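Local coordinates for purine nucleoside phosphorylase (PDB 6AXA), which probably catalyses the reversible phosphorolysis of purine nucleosides such as inosine and guanosine to the free base and ribose 1-phosphate, at residues G120-K125 and N246-A251; V193-G198 and D217-S222. All coordinates share one frame; numbering follows the deposited sequence.

Contact 1: residues G120-K125 and N246-A251; sequences GGINRK and NSILDA. With D4Y ((3S)-5-fluoro-3-hydroxy-1,3-dihydro-2H-indol-2-one), chain J.
Gly121 and Asn246 pair as a parallel beta bridge at the ends of their strands, CA to CA 4.3 Å, and Ser247 N donates to Gly121 O at 2.8 Å, just as the second chain turns into its helix. Asn246 is the N-cap of that helix. Its CG stands anti to the backbone N (chi1 -172°), beside the carbonyl carbon, from where OD1 accepts from Leu249 N at 3.0 Å while ND2 faces the other segment and makes a weak bond to Asn123 O; Leu126 O is a further acceptor for ND2. The amide thus joins the helix start to the loop after the strand. That loop is shaped by an Asx turn, Lys125 N to Asn123 OD1. Ile248 turns CG1 onto Ile122 O at 3.6 Å, and its CG2 lies 3.4 Å above one face of the Arg124 guanidinium, toward the rim. The extended arginine crosses the isoleucine at about a right angle and forms a salt bridge with Glu252. Ser247 OG bonds to Glu203. Helix 205-213 packs on the apolar part through Leu212 and Ser208, while strands 112-121 and 236-246 run parallel into the contact from the central sheet.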
loop_
_atom_site.group_PDB
_atom_site.type_symbol
_atom_site.label_atom_id
_atom_site.label_comp_id
_atom_site.label_asym_id
_atom_site.label_seq_id
_atom_site.Cartn_x
_atom_site.Cartn_y
_atom_site.Cartn_z
ATOM N N GLY A 120 -12.244 12.114 -10.226
ATOM C CA GLY A 120 -11.445 13.194 -10.811
ATOM C C GLY A 120 -10.884 12.809 -12.174
ATOM O O GLY A 120 -10.506 11.655 -12.414
ATOM N N GLY A 121 -10.855 13.791 -13.078
ATOM C CA GLY A 121 -10.308 13.591 -14.400
ATOM C C GLY A 121 -8.799 13.785 -14.434
ATOM O O GLY A 121 -8.275 14.758 -13.911
ATOM N N ILE A 122 -8.107 12.855 -15.110
ATOM C CA ILE A 122 -6.669 12.923 -15.345
ATOM C C ILE A 122 -6.370 13.142 -16.836
ATOM O O ILE A 122 -5.624 14.046 -17.211
ATOM C CB ILE A 122 -5.971 11.640 -14.828
ATOM C CG1 ILE A 122 -6.230 11.381 -13.312
ATOM C CG2 ILE A 122 -4.506 11.699 -15.152
ATOM C CD1 ILE A 122 -5.646 12.417 -12.364
ATOM N N ASN A 123 -6.962 12.315 -17.697
ATOM C CA ASN A 123 -6.801 12.465 -19.147
ATOM C C ASN A 123 -7.174 13.877 -19.576
ATOM O O ASN A 123 -8.206 14.408 -19.161
ATOM C CB ASN A 123 -7.702 11.447 -19.857
ATOM C CG ASN A 123 -7.475 11.381 -21.358
ATOM O OD1 ASN A 123 -7.518 12.389 -22.070
ATOM N ND2 ASN A 123 -7.197 10.175 -21.847
ATOM N N ARG A 124 -6.348 14.482 -20.422
ATOM C CA ARG A 124 -6.612 15.870 -20.809
ATOM C C ARG A 124 -7.891 16.027 -21.633
ATOM O O ARG A 124 -8.382 17.148 -21.765
ATOM C CB ARG A 124 -5.410 16.443 -21.557
ATOM C CG ARG A 124 -4.200 16.570 -20.631
ATOM C CD ARG A 124 -3.058 17.316 -21.296
ATOM N NE ARG A 124 -1.918 17.508 -20.397
ATOM C CZ ARG A 124 -1.723 18.591 -19.642
ATOM N NH1 ARG A 124 -2.601 19.601 -19.644
ATOM N NH2 ARG A 124 -0.643 18.656 -18.869
ATOM N N LYS A 125 -8.462 14.952 -22.181
ATOM C CA LYS A 125 -9.717 15.093 -22.925
ATOM C C LYS A 125 -10.958 15.174 -22.028
ATOM O O LYS A 125 -12.062 15.354 -22.558
ATOM C CB LYS A 125 -9.893 13.916 -23.895
ATOM C CG LYS A 125 -8.848 13.848 -24.984
ATOM C CD LYS A 125 -9.050 12.603 -25.823
ATOM C CE LYS A 125 -7.821 12.275 -26.652
ATOM N NZ LYS A 125 -7.945 10.947 -27.329
ATOM N N ASN A 246 -11.005 18.379 -13.735
ATOM C CA ASN A 246 -9.753 17.828 -14.264
ATOM C C ASN A 246 -8.598 18.237 -13.333
ATOM O O ASN A 246 -8.234 19.422 -13.278
ATOM C CB ASN A 246 -9.512 18.312 -15.698
ATOM C CG ASN A 246 -8.345 17.608 -16.334
ATOM O OD1 ASN A 246 -7.201 17.805 -15.918
ATOM N ND2 ASN A 246 -8.624 16.723 -17.307
ATOM N N SER A 247 -8.036 17.262 -12.614
ATOM C CA SER A 247 -7.012 17.514 -11.594
ATOM C C SER A 247 -5.709 18.010 -12.185
ATOM O O SER A 247 -4.957 18.715 -11.501
ATOM C CB SER A 247 -6.724 16.228 -10.775
ATOM O OG SER A 247 -7.920 15.794 -10.175
ATOM N N ILE A 248 -5.408 17.636 -13.434
ATOM C CA ILE A 248 -4.191 18.111 -14.093
ATOM C C ILE A 248 -4.315 19.599 -14.418
ATOM O O ILE A 248 -3.398 20.391 -14.153
ATOM C CB ILE A 248 -3.891 17.257 -15.347
ATOM C CG1 ILE A 248 -3.514 15.828 -14.961
ATOM C CG2 ILE A 248 -2.784 17.879 -16.206
ATOM C CD1 ILE A 248 -2.195 15.679 -14.225
ATOM N N LEU A 249 -5.449 20.027 -14.996
ATOM C CA LEU A 249 -5.649 21.457 -15.199
ATOM C C LEU A 249 -5.613 22.213 -13.879
ATOM O O LEU A 249 -5.036 23.307 -13.795
ATOM C CB LEU A 249 -6.983 21.740 -15.923
ATOM C CG LEU A 249 -7.096 21.502 -17.433
ATOM C CD1 LEU A 249 -8.454 22.007 -17.934
ATOM C CD2 LEU A 249 -5.998 22.183 -18.179
ATOM N N ASP A 250 -6.279 21.688 -12.853
ATOM C CA ASP A 250 -6.280 22.364 -11.556
ATOM C C ASP A 250 -4.851 22.524 -11.024
ATOM O O ASP A 250 -4.487 23.592 -10.524
ATOM C CB ASP A 250 -7.150 21.595 -10.550
ATOM C CG ASP A 250 -8.664 21.561 -10.909
ATOM O OD1 ASP A 250 -9.143 22.333 -11.776
ATOM O OD2 ASP A 250 -9.366 20.734 -10.251
ATOM N N ALA A 251 -4.004 21.516 -11.197
ATOM C CA ALA A 251 -2.612 21.643 -10.735
ATOM C C ALA A 251 -1.851 22.733 -11.480
ATOM O O ALA A 251 -1.072 23.489 -10.872
ATOM C CB ALA A 251 -1.900 20.290 -10.871
HETATM C C7 D4Y J . -12.671 11.956 -6.496
HETATM C C4 D4Y J . -13.047 14.435 -7.610
HETATM C C5 D4Y J . -14.119 13.611 -7.378
HETATM C C6 D4Y J . -13.953 12.356 -6.833
HETATM C C3 D4Y J . -11.753 14.021 -7.308
HETATM C C2 D4Y J . -11.596 12.771 -6.755
HETATM C C1 D4Y J . -10.673 10.938 -5.839
HETATM F F D4Y J . -15.362 14.028 -7.688
HETATM C C D4Y J . -12.150 10.621 -6.078
HETATM O O D4Y J . -12.862 9.956 -5.057
HETATM N N D4Y J . -10.448 12.144 -6.391
HETATM O O1 D4Y J . -9.816 10.159 -5.388
#

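Contact 2: residues V193-G198 and D217-S222; sequences VYAFNG and DVVGMS. With D4Y ((3S)-5-fluoro-3-hydroxy-1,3-dihydro-2H-indol-2-one), chain J.
Asn197 ND2 donates to O1 of the oxindole ligand at 3.1 Å, nearly straight at 164°, and Met221 lies alongside this amide, pointing the same way. With its chain extended beyond CG, the methionine brings CE within 3.6 Å of ligand O1. Gly220 CA touches the ligand's C atom at 3.3 Å, and Val219 O also packs there. Thr201 O takes a second bond from Asn197 ND2, fixing the amide's rotation. Behind this shell, parallel strands 193-196 and 218-220 hold the ligand-facing residues in register: Ala195 N donates to Val218 O, Gly220 N to Ala195 O, and Asn197 N to Gly220 O. Both strands belong to the central sheet of the phosphorylase-superfamily fold and form a beta-alpha-beta unit with helix 205-213 as the crossover. On the sheet face of Tyr194 and Val218, Tyr194 CD1 packs on Val218 CG2, the two side chains crossing at about a right angle. The tyrosine ring reaches along the strand with CG anti to the backbone N (chi1 -179°), and Gly220 N lies over one face of the ring; Tyr194 OH accepts from Ser222 N at 3.1 Å and also binds a water near the ring plane. A second water donates to both Gly198 O and Met221 O. At the far end Asp217 OD2 uses its anti lone pair to accept from Val193 N at 2.8 Å, while Val193 O takes both Asp217 N and Val218 N. Leu143 and Phe161 of the second subunit pack on Asn197 and Met221 respectively.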
loop_
_atom_site.group_PDB
_atom_site.type_symbol
_atom_site.label_atom_id
_atom_site.label_comp_id
_atom_site.label_asym_id
_atom_site.label_seq_id
_atom_site.Cartn_x
_atom_site.Cartn_y
_atom_site.Cartn_z
ATOM N N VAL A 193 -9.436 4.172 -18.082
ATOM C CA VAL A 193 -8.836 3.379 -16.988
ATOM C C VAL A 193 -9.001 4.116 -15.654
ATOM O O VAL A 193 -8.617 5.289 -15.526
ATOM C CB VAL A 193 -7.341 3.113 -17.277
ATOM C CG1 VAL A 193 -6.641 2.394 -16.087
ATOM C CG2 VAL A 193 -7.167 2.306 -18.586
ATOM N N TYR A 194 -9.527 3.416 -14.644
ATOM C CA TYR A 194 -9.801 3.967 -13.313
ATOM C C TYR A 194 -8.686 3.623 -12.339
ATOM O O TYR A 194 -8.384 2.435 -12.124
ATOM C CB TYR A 194 -11.111 3.390 -12.798
ATOM C CG TYR A 194 -11.628 3.845 -11.424
ATOM C CD1 TYR A 194 -12.655 4.800 -11.322
ATOM C CD2 TYR A 194 -11.188 3.264 -10.260
ATOM C CE1 TYR A 194 -13.183 5.191 -10.070
ATOM C CE2 TYR A 194 -11.711 3.639 -8.989
ATOM C CZ TYR A 194 -12.706 4.588 -8.898
ATOM O OH TYR A 194 -13.258 4.973 -7.682
ATOM N N ALA A 195 -8.093 4.651 -11.730
ATOM C CA ALA A 195 -7.109 4.468 -10.644
ATOM C C ALA A 195 -7.814 4.484 -9.297
ATOM O O ALA A 195 -8.516 5.443 -8.980
ATOM C CB ALA A 195 -6.068 5.586 -10.646
ATOM N N PHE A 196 -7.564 3.463 -8.469
ATOM C CA PHE A 196 -8.139 3.376 -7.118
ATOM C C PHE A 196 -7.171 4.060 -6.160
ATOM O O PHE A 196 -6.089 3.535 -5.891
ATOM C CB PHE A 196 -8.387 1.902 -6.769
ATOM C CG PHE A 196 -8.993 1.640 -5.393
ATOM C CD1 PHE A 196 -9.648 2.630 -4.688
ATOM C CD2 PHE A 196 -8.872 0.353 -4.790
ATOM C CE1 PHE A 196 -10.220 2.365 -3.421
ATOM C CE2 PHE A 196 -9.404 0.102 -3.536
ATOM C CZ PHE A 196 -10.070 1.099 -2.829
ATOM N N ASN A 197 -7.550 5.260 -5.693
ATOM C CA ASN A 197 -6.918 5.971 -4.569
ATOM C C ASN A 197 -7.623 5.548 -3.283
ATOM O O ASN A 197 -8.799 5.845 -3.090
ATOM C CB ASN A 197 -7.075 7.485 -4.813
ATOM C CG ASN A 197 -6.745 8.360 -3.614
ATOM O OD1 ASN A 197 -5.919 8.040 -2.738
ATOM N ND2 ASN A 197 -7.402 9.544 -3.596
ATOM N N GLY A 198 -6.903 4.913 -2.355
ATOM C CA GLY A 198 -7.560 4.487 -1.116
ATOM C C GLY A 198 -8.292 5.609 -0.379
ATOM O O GLY A 198 -9.333 5.387 0.263
ATOM N N ASP A 217 -6.726 7.366 -16.527
ATOM C CA ASP A 217 -7.614 8.368 -17.097
ATOM C C ASP A 217 -8.471 9.089 -16.058
ATOM O O ASP A 217 -8.775 10.270 -16.250
ATOM C CB ASP A 217 -8.531 7.739 -18.156
ATOM C CG ASP A 217 -7.727 7.126 -19.331
ATOM O OD1 ASP A 217 -6.901 7.866 -19.908
ATOM O OD2 ASP A 217 -7.882 5.924 -19.650
ATOM N N VAL A 218 -8.858 8.415 -14.967
ATOM C CA VAL A 218 -9.697 8.976 -13.899
ATOM C C VAL A 218 -9.202 8.385 -12.581
ATOM O O VAL A 218 -8.505 7.371 -12.564
ATOM C CB VAL A 218 -11.212 8.674 -14.102
ATOM C CG1 VAL A 218 -11.669 9.079 -15.502
ATOM C CG2 VAL A 218 -11.525 7.199 -13.907
ATOM N N VAL A 219 -9.569 9.031 -11.457
ATOM C CA VAL A 219 -9.159 8.577 -10.121
ATOM C C VAL A 219 -10.333 8.675 -9.142
ATOM O O VAL A 219 -11.065 9.677 -9.123
ATOM C CB VAL A 219 -7.925 9.364 -9.603
ATOM C CG1 VAL A 219 -8.156 10.866 -9.644
ATOM C CG2 VAL A 219 -7.507 8.880 -8.195
ATOM N N GLY A 220 -10.555 7.602 -8.362
ATOM C CA GLY A 220 -11.577 7.587 -7.318
ATOM C C GLY A 220 -11.253 6.661 -6.152
ATOM O O GLY A 220 -10.277 5.911 -6.193
ATOM N N MET A 221 -12.128 6.706 -5.123
ATOM C CA MET A 221 -11.933 6.003 -3.855
ATOM C C MET A 221 -12.886 4.825 -3.631
ATOM O O MET A 221 -13.070 4.406 -2.481
ATOM C CB MET A 221 -12.085 6.989 -2.679
ATOM C CG MET A 221 -11.196 8.193 -2.729
ATOM S SD MET A 221 -11.695 9.420 -1.444
ATOM C CE MET A 221 -10.862 10.895 -2.064
ATOM N N SER A 222 -13.515 4.296 -4.674
ATOM C CA SER A 222 -14.485 3.205 -4.515
ATOM C C SER A 222 -14.348 2.239 -5.687
ATOM O O SER A 222 -13.342 2.232 -6.415
ATOM C CB SER A 222 -15.909 3.767 -4.425
ATOM O OG SER A 222 -16.290 4.249 -5.701
HETATM C C7 D4Y J . -12.671 11.956 -6.496
HETATM C C4 D4Y J . -13.047 14.435 -7.610
HETATM C C5 D4Y J . -14.119 13.611 -7.378
HETATM C C6 D4Y J . -13.953 12.356 -6.833
HETATM C C3 D4Y J . -11.753 14.021 -7.308
HETATM C C2 D4Y J . -11.596 12.771 -6.755
HETATM C C1 D4Y J . -10.673 10.938 -5.839
HETATM F F D4Y J . -15.362 14.028 -7.688
HETATM C C D4Y J . -12.150 10.621 -6.078
HETATM O O D4Y J . -12.862 9.956 -5.057
HETATM N N D4Y J . -10.448 12.144 -6.391
HETATM O O1 D4Y J . -9.816 10.159 -5.388
HETATM O O HOH W 1 -15.036 7.077 -7.165
HETATM O O HOH W 2 -11.587 3.762 -0.103
#

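Contact 1 and contact 2 lie about 13 Å apart, centre to centre, and meet through strands 112-121 and 218-220, antiparallel neighbours in one sheet. Probable backbone bonds join them, Ile122 N to Asp217 O and Gly120 N to Val219 O, both 2.9 Å, and Ile122 CD1 packs on Val219 CG1. Asn123 ND2 bonds to Asp217 OD1, tying the loop of contact 1 to the residue just before strand 218-220. Both border the oxindole: Gly120 N comes within 3.5 Å of ligand C3, whereas Met221 N of contact 2 lies 3.3 Å from ligand O. Glu203, the partner of Ser247, also bonds to the ligand through OE1 and so bridges from contact 1 to this pocket, consistent with a purine-base site.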